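Local coordinates for protein trypsin-like serine protease (Magnetospirillum magneticum, PDB 5HMA) that promotes magnetite formation through its inactive, metal-binding protease-like domain, the part given here, and is needed for activation of the protease MamE, at residues I57-V65 with L75-F84. Residues are numbered along the deposited sequence; the frame is centred on the assembly and turned at random.
Sequences IRRFPAQVV and LLKMQTTEKF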
ATOM      1  N   ILE A  57       4.945  -2.171  18.084  1.00 44.84           N
ATOM      2  CA  ILE A  57       5.548  -2.211  16.757  1.00 47.76           C
ATOM      3  C   ILE A  57       6.798  -3.083  16.726  1.00 49.00           C
ATOM      4  O   ILE A  57       7.682  -2.928  17.560  1.00 58.58           O
ATOM      5  CB  ILE A  57       5.887  -0.792  16.269  1.00 51.86           C
ATOM      6  CG1 ILE A  57       4.615   0.044  16.106  1.00 51.36           C
ATOM      7  CG2 ILE A  57       6.635  -0.857  14.956  1.00 49.15           C
ATOM      8  CD1 ILE A  57       3.748  -0.396  14.917  1.00 58.94           C
ATOM      9  N   ARG A  58       6.851  -4.008  15.767  1.00 46.23           N
ATOM     10  CA  ARG A  58       8.063  -4.767  15.476  1.00 45.23           C
ATOM     11  C   ARG A  58       8.599  -4.409  14.095  1.00 50.35           C
ATOM     12  O   ARG A  58       7.832  -4.206  13.151  1.00 45.06           O
ATOM     13  CB  ARG A  58       7.804  -6.273  15.572  1.00 51.85           C
ATOM     14  CG  ARG A  58       7.704  -6.741  17.013  1.00 62.64           C
ATOM     15  CD  ARG A  58       7.861  -8.239  17.150  1.00 73.90           C
ATOM     16  NE  ARG A  58       9.090  -8.737  16.540  1.00 64.29           N
ATOM     17  CZ  ARG A  58       9.373 -10.031  16.436  1.00 61.94           C
ATOM     18  NH1 ARG A  58       8.511 -10.923  16.904  1.00 69.87           N
ATOM     19  NH2 ARG A  58      10.504 -10.438  15.869  1.00 62.11           N
ATOM     20  N   ARG A  59       9.917  -4.319  13.977  1.00 46.80           N
ATOM     21  CA  ARG A  59      10.520  -3.933  12.707  1.00 49.54           C
ATOM     22  C   ARG A  59      11.220  -5.108  12.071  1.00 49.74           C
ATOM     23  O   ARG A  59      11.827  -5.924  12.754  1.00 51.04           O
ATOM     24  CB  ARG A  59      11.492  -2.771  12.904  1.00 49.28           C
ATOM     25  CG  ARG A  59      10.751  -1.515  13.309  1.00 62.24           C
ATOM     26  CD  ARG A  59      11.669  -0.362  13.535  1.00 69.60           C
ATOM     27  NE  ARG A  59      12.245   0.146  12.297  1.00 71.08           N
ATOM     28  CZ  ARG A  59      13.062   1.193  12.256  1.00 69.36           C
ATOM     29  NH1 ARG A  59      13.369   1.818  13.388  1.00 72.93           N
ATOM     30  NH2 ARG A  59      13.566   1.614  11.101  1.00 64.87           N
ATOM     31  N   PHE A  60      11.118  -5.199  10.755  1.00 43.54           N
ATOM     32  CA  PHE A  60      11.810  -6.246  10.010  1.00 46.82           C
ATOM     33  C   PHE A  60      12.483  -5.619   8.810  1.00 50.88           C
ATOM     34  O   PHE A  60      11.862  -4.811   8.108  1.00 46.14           O
ATOM     35  CB  PHE A  60      10.837  -7.337   9.544  1.00 49.43           C
ATOM     36  CG  PHE A  60      10.038  -7.953  10.654  1.00 44.91           C
ATOM     37  CD1 PHE A  60      10.542  -9.030  11.371  1.00 46.65           C
ATOM     38  CD2 PHE A  60       8.798  -7.431  11.005  1.00 47.62           C
ATOM     39  CE1 PHE A  60       9.815  -9.598  12.407  1.00 48.45           C
ATOM     40  CE2 PHE A  60       8.061  -7.990  12.039  1.00 45.62           C
ATOM     41  CZ  PHE A  60       8.568  -9.078  12.741  1.00 50.63           C
ATOM     42  N   PRO A  61      13.754  -5.972   8.574  1.00 50.83           N
ATOM     43  CA  PRO A  61      14.405  -5.531   7.336  1.00 51.72           C
ATOM     44  C   PRO A  61      13.706  -6.131   6.107  1.00 55.83           C
ATOM     45  O   PRO A  61      13.152  -7.232   6.169  1.00 54.79           O
ATOM     46  CB  PRO A  61      15.853  -6.046   7.472  1.00 45.14           C
ATOM     47  CG  PRO A  61      15.835  -7.035   8.588  1.00 49.02           C
ATOM     48  CD  PRO A  61      14.630  -6.793   9.435  1.00 48.20           C
ATOM     49  N   ALA A  62      13.705  -5.406   4.999  1.00 45.46           N
ATOM     50  CA  ALA A  62      13.088  -5.925   3.794  1.00 48.61           C
ATOM     51  C   ALA A  62      13.966  -5.646   2.594  1.00 49.42           C
ATOM     52  O   ALA A  62      14.675  -4.643   2.551  1.00 55.77           O
ATOM     53  CB  ALA A  62      11.702  -5.326   3.596  1.00 45.13           C
ATOM     54  N   GLN A  63      13.937  -6.565   1.636  1.00 47.31           N
ATOM     55  CA  GLN A  63      14.607  -6.374   0.362  1.00 59.87           C
ATOM     56  C   GLN A  63      13.550  -6.214  -0.710  1.00 59.50           C
ATOM     57  O   GLN A  63      12.446  -6.754  -0.592  1.00 57.13           O
ATOM     58  CB  GLN A  63      15.529  -7.557   0.024  1.00 69.05           C
ATOM     59  CG  GLN A  63      16.589  -7.878   1.081  1.00 86.32           C
ATOM     60  CD  GLN A  63      17.542  -6.724   1.334  1.00101.76           C
ATOM     61  OE1 GLN A  63      18.045  -6.099   0.396  1.00105.10           O
ATOM     62  NE2 GLN A  63      17.794  -6.433   2.610  1.00105.54           N
ATOM     63  N   VAL A  64      13.883  -5.469  -1.757  1.00 60.68           N
ATOM     64  CA  VAL A  64      13.021  -5.394  -2.921  1.00 63.24           C
ATOM     65  C   VAL A  64      13.155  -6.697  -3.708  1.00 64.26           C
ATOM     66  O   VAL A  64      14.257  -7.103  -4.051  1.00 59.24           O
ATOM     67  CB  VAL A  64      13.370  -4.180  -3.794  1.00 62.57           C
ATOM     68  CG1 VAL A  64      12.545  -4.200  -5.075  1.00 56.30           C
ATOM     69  CG2 VAL A  64      13.151  -2.887  -3.018  1.00 59.18           C
ATOM     70  N   VAL A  65      12.037  -7.358  -3.984  1.00 65.73           N
ATOM     71  CA  VAL A  65      12.059  -8.603  -4.751  1.00 66.26           C
ATOM     72  C   VAL A  65      11.873  -8.291  -6.221  1.00 64.36           C
ATOM     73  O   VAL A  65      12.530  -8.861  -7.089  1.00 66.15           O
ATOM     74  CB  VAL A  65      10.964  -9.572  -4.279  1.00 67.80           C
ATOM     75  CG1 VAL A  65      10.906 -10.802  -5.190  1.00 76.58           C
ATOM     76  CG2 VAL A  65      11.209  -9.971  -2.863  1.00 66.88           C
ATOM     77  N   LEU A  75       7.465  -4.924  -4.805  1.00 47.51           N
ATOM     78  CA  LEU A  75       7.244  -6.112  -3.982  1.00 55.51           C
ATOM     79  C   LEU A  75       8.437  -6.274  -3.057  1.00 49.81           C
ATOM     80  O   LEU A  75       9.565  -6.421  -3.519  1.00 49.60           O
ATOM     81  CB  LEU A  75       7.078  -7.375  -4.842  1.00 52.07           C
ATOM     82  CG  LEU A  75       6.920  -8.675  -4.040  1.00 55.42           C
ATOM     83  CD1 LEU A  75       5.606  -8.650  -3.286  1.00 51.57           C
ATOM     84  CD2 LEU A  75       7.033  -9.931  -4.929  1.00 53.86           C
ATOM     85  N   LEU A  76       8.185  -6.237  -1.756  1.00 48.26           N
ATOM     86  CA  LEU A  76       9.237  -6.404  -0.765  1.00 48.87           C
ATOM     87  C   LEU A  76       9.118  -7.774  -0.113  1.00 51.17           C
ATOM     88  O   LEU A  76       8.034  -8.363  -0.059  1.00 51.18           O
ATOM     89  CB  LEU A  76       9.151  -5.315   0.318  1.00 44.12           C
ATOM     90  CG  LEU A  76       8.981  -3.849  -0.079  1.00 50.10           C
ATOM     91  CD1 LEU A  76       8.986  -2.972   1.171  1.00 46.26           C
ATOM     92  CD2 LEU A  76      10.075  -3.423  -1.041  1.00 46.64           C
ATOM     93  N   LYS A  77      10.232  -8.268   0.404  1.00 49.15           N
ATOM     94  CA  LYS A  77      10.213  -9.464   1.229  1.00 51.78           C
ATOM     95  C   LYS A  77      10.880  -9.150   2.566  1.00 54.91           C
ATOM     96  O   LYS A  77      12.039  -8.754   2.608  1.00 53.26           O
ATOM     97  CB  LYS A  77      10.917 -10.621   0.516  1.00 62.87           C
ATOM     98  CG  LYS A  77      11.250 -11.828   1.381  1.00 67.20           C
ATOM     99  CD  LYS A  77      10.012 -12.646   1.720  1.00 72.64           C
ATOM    100  CE  LYS A  77      10.408 -14.036   2.236  1.00 63.57           C
ATOM    101  NZ  LYS A  77      10.939 -13.982   3.626  1.00 64.62           N
ATOM    102  N   MET A  78      10.140  -9.301   3.657  1.00 51.25           N
ATOM    103  CA  MET A  78      10.729  -9.162   4.980  1.00 46.74           C
ATOM    104  C   MET A  78      11.682 -10.327   5.261  1.00 55.22           C
ATOM    105  O   MET A  78      11.378 -11.488   4.945  1.00 51.63           O
ATOM    106  CB  MET A  78       9.632  -9.081   6.038  1.00 41.40           C
ATOM    107  CG  MET A  78       8.781  -7.821   5.923  1.00 41.53           C
ATOM    108  SD  MET A  78       7.575  -7.557   7.260  1.00 47.69           S
ATOM    109  CE  MET A  78       6.198  -8.577   6.700  1.00 49.30           C
ATOM    110  N   GLN A  79      12.848 -10.010   5.818  1.00 44.94           N
ATOM    111  CA  GLN A  79      13.822 -11.023   6.201  1.00 46.90           C
ATOM    112  C   GLN A  79      13.520 -11.462   7.624  1.00 52.77           C
ATOM    113  O   GLN A  79      13.933 -10.805   8.577  1.00 53.88           O
ATOM    114  CB  GLN A  79      15.254 -10.484   6.116  1.00 50.35           C
ATOM    115  CG  GLN A  79      15.544  -9.718   4.846  1.00 67.89           C
ATOM    116  CD  GLN A  79      15.527 -10.613   3.634  1.00 71.07           C
ATOM    117  OE1 GLN A  79      14.624 -10.530   2.797  1.00 77.53           O
ATOM    118  NE2 GLN A  79      16.525 -11.481   3.531  1.00 62.74           N
ATOM    119  N   THR A  80      12.795 -12.568   7.769  1.00 47.89           N
ATOM    120  CA  THR A  80      12.352 -13.022   9.082  1.00 42.93           C
ATOM    121  C   THR A  80      11.952 -14.483   9.024  1.00 46.58           C
ATOM    122  O   THR A  80      11.558 -14.968   7.972  1.00 58.13           O
ATOM    123  CB  THR A  80      11.142 -12.181   9.582  1.00 48.09           C
ATOM    124  OG1 THR A  80      10.688 -12.701  10.839  1.00 57.84           O
ATOM    125  CG2 THR A  80      10.017 -12.254   8.572  1.00 45.71           C
ATOM    126  N   THR A  81      12.038 -15.189  10.147  1.00 53.21           N
ATOM    127  CA  THR A  81      11.458 -16.529  10.222  1.00 61.75           C
ATOM    128  C   THR A  81       9.968 -16.488  10.595  1.00 59.68           C
ATOM    129  O   THR A  81       9.318 -17.522  10.685  1.00 58.40           O
ATOM    130  CB  THR A  81      12.182 -17.401  11.248  1.00 57.86           C
ATOM    131  OG1 THR A  81      12.355 -16.650  12.453  1.00 61.98           O
ATOM    132  CG2 THR A  81      13.535 -17.812  10.729  1.00 65.13           C
ATOM    133  N   GLU A  82       9.423 -15.299  10.822  1.00 52.02           N
ATOM    134  CA  GLU A  82       8.050 -15.226  11.308  1.00 54.86           C
ATOM    135  C   GLU A  82       6.984 -15.279  10.203  1.00 56.82           C
ATOM    136  O   GLU A  82       7.242 -14.931   9.051  1.00 54.32           O
ATOM    137  CB  GLU A  82       7.867 -13.966  12.144  1.00 55.56           C
ATOM    138  CG  GLU A  82       7.451 -14.311  13.562  1.00 77.67           C
ATOM    139  CD  GLU A  82       8.393 -13.787  14.596  1.00 66.96           C
ATOM    140  OE1 GLU A  82       8.177 -14.092  15.780  1.00 67.63           O
ATOM    141  OE2 GLU A  82       9.338 -13.059  14.229  1.00 86.22           O
ATOM    142  N   LYS A  83       5.784 -15.722  10.574  1.00 48.69           N
ATOM    143  CA  LYS A  83       4.641 -15.762   9.662  1.00 46.30           C
ATOM    144  C   LYS A  83       3.706 -14.568   9.908  1.00 50.11           C
ATOM    145  O   LYS A  83       3.674 -14.015  11.012  1.00 44.96           O
ATOM    146  CB  LYS A  83       3.876 -17.075   9.835  1.00 54.00           C
ATOM    147  CG  LYS A  83       4.405 -18.279   9.031  1.00 68.67           C
ATOM    148  CD  LYS A  83       5.914 -18.449   9.076  1.00 62.34           C
ATOM    149  CE  LYS A  83       6.313 -19.822   8.528  1.00 82.16           C
ATOM    150  NZ  LYS A  83       7.661 -19.804   7.904  1.00 78.18           N
ATOM    151  N   PHE A  84       2.927 -14.188   8.894  1.00 44.04           N
ATOM    152  CA  PHE A  84       2.099 -12.986   8.965  1.00 46.48           C
ATOM    153  C   PHE A  84       0.696 -13.223   8.456  1.00 58.60           C
ATOM    154  O   PHE A  84       0.509 -13.888   7.436  1.00 49.92           O
ATOM    155  CB  PHE A  84       2.716 -11.839   8.157  1.00 46.07           C
ATOM    156  CG  PHE A  84       4.087 -11.426   8.627  1.00 50.72           C
ATOM    157  CD1 PHE A  84       5.216 -12.163   8.259  1.00 51.37           C
ATOM    158  CD2 PHE A  84       4.254 -10.300   9.422  1.00 46.29           C
ATOM    159  CE1 PHE A  84       6.490 -11.792   8.685  1.00 50.24           C
ATOM    160  CE2 PHE A  84       5.540  -9.916   9.857  1.00 49.02           C
ATOM    161  CZ  PHE A  84       6.655 -10.667   9.483  1.00 50.10           C
TER
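Phe-60 is the bump, its ring lodged in a hollow formed by Met-78, Thr-80, Glu-82 and Phe-84 as the chain curls away after strand 73-78. Phe-84 arrives edge-on over one face in a T-shaped stack, centroids 5.4 Å apart and planes at 83°. The Phe-84 ring is itself covered on one face by CE of Met-78, whose SD lies obliquely 3.9 Å from CD2 of Phe-60, a Met-aromatic contact. OG1 of Thr-80 sits 3.6 Å from CE1 of Phe-60 and accepts the backbone N-H of Glu-82, closing an ST turn. With CG anti to the carbonyl carbon (chi1 -55°), the Phe-60 ring reaches into this bend. CZ of Phe-60 in turn sits against one face of the Arg-58 guanidinium, near its rim, and Arg-58 forms a long, weak salt bridge to Glu-82, NH2 to OE2 3.3 Å, the two planes nearly perpendicular. An alanine in place of Phe-60 would probably open a gap between Met-78 and Thr-80 and deprive the Phe-84 edge of its stacking face. Farther along, the antiparallel ladder takes over, Gln-63 and Lys-77 exchanging both backbone bonds. Val-65 CG2 presses tightly on Lys-77 CB (3.5 Å), while Val-64 CG2 meets Leu-76 CD2. This hairpin belongs to the six-stranded barrel of the trypsin-like fold, strand 58-68 pairing onward with 47-51 and strand 73-78 with 33-37.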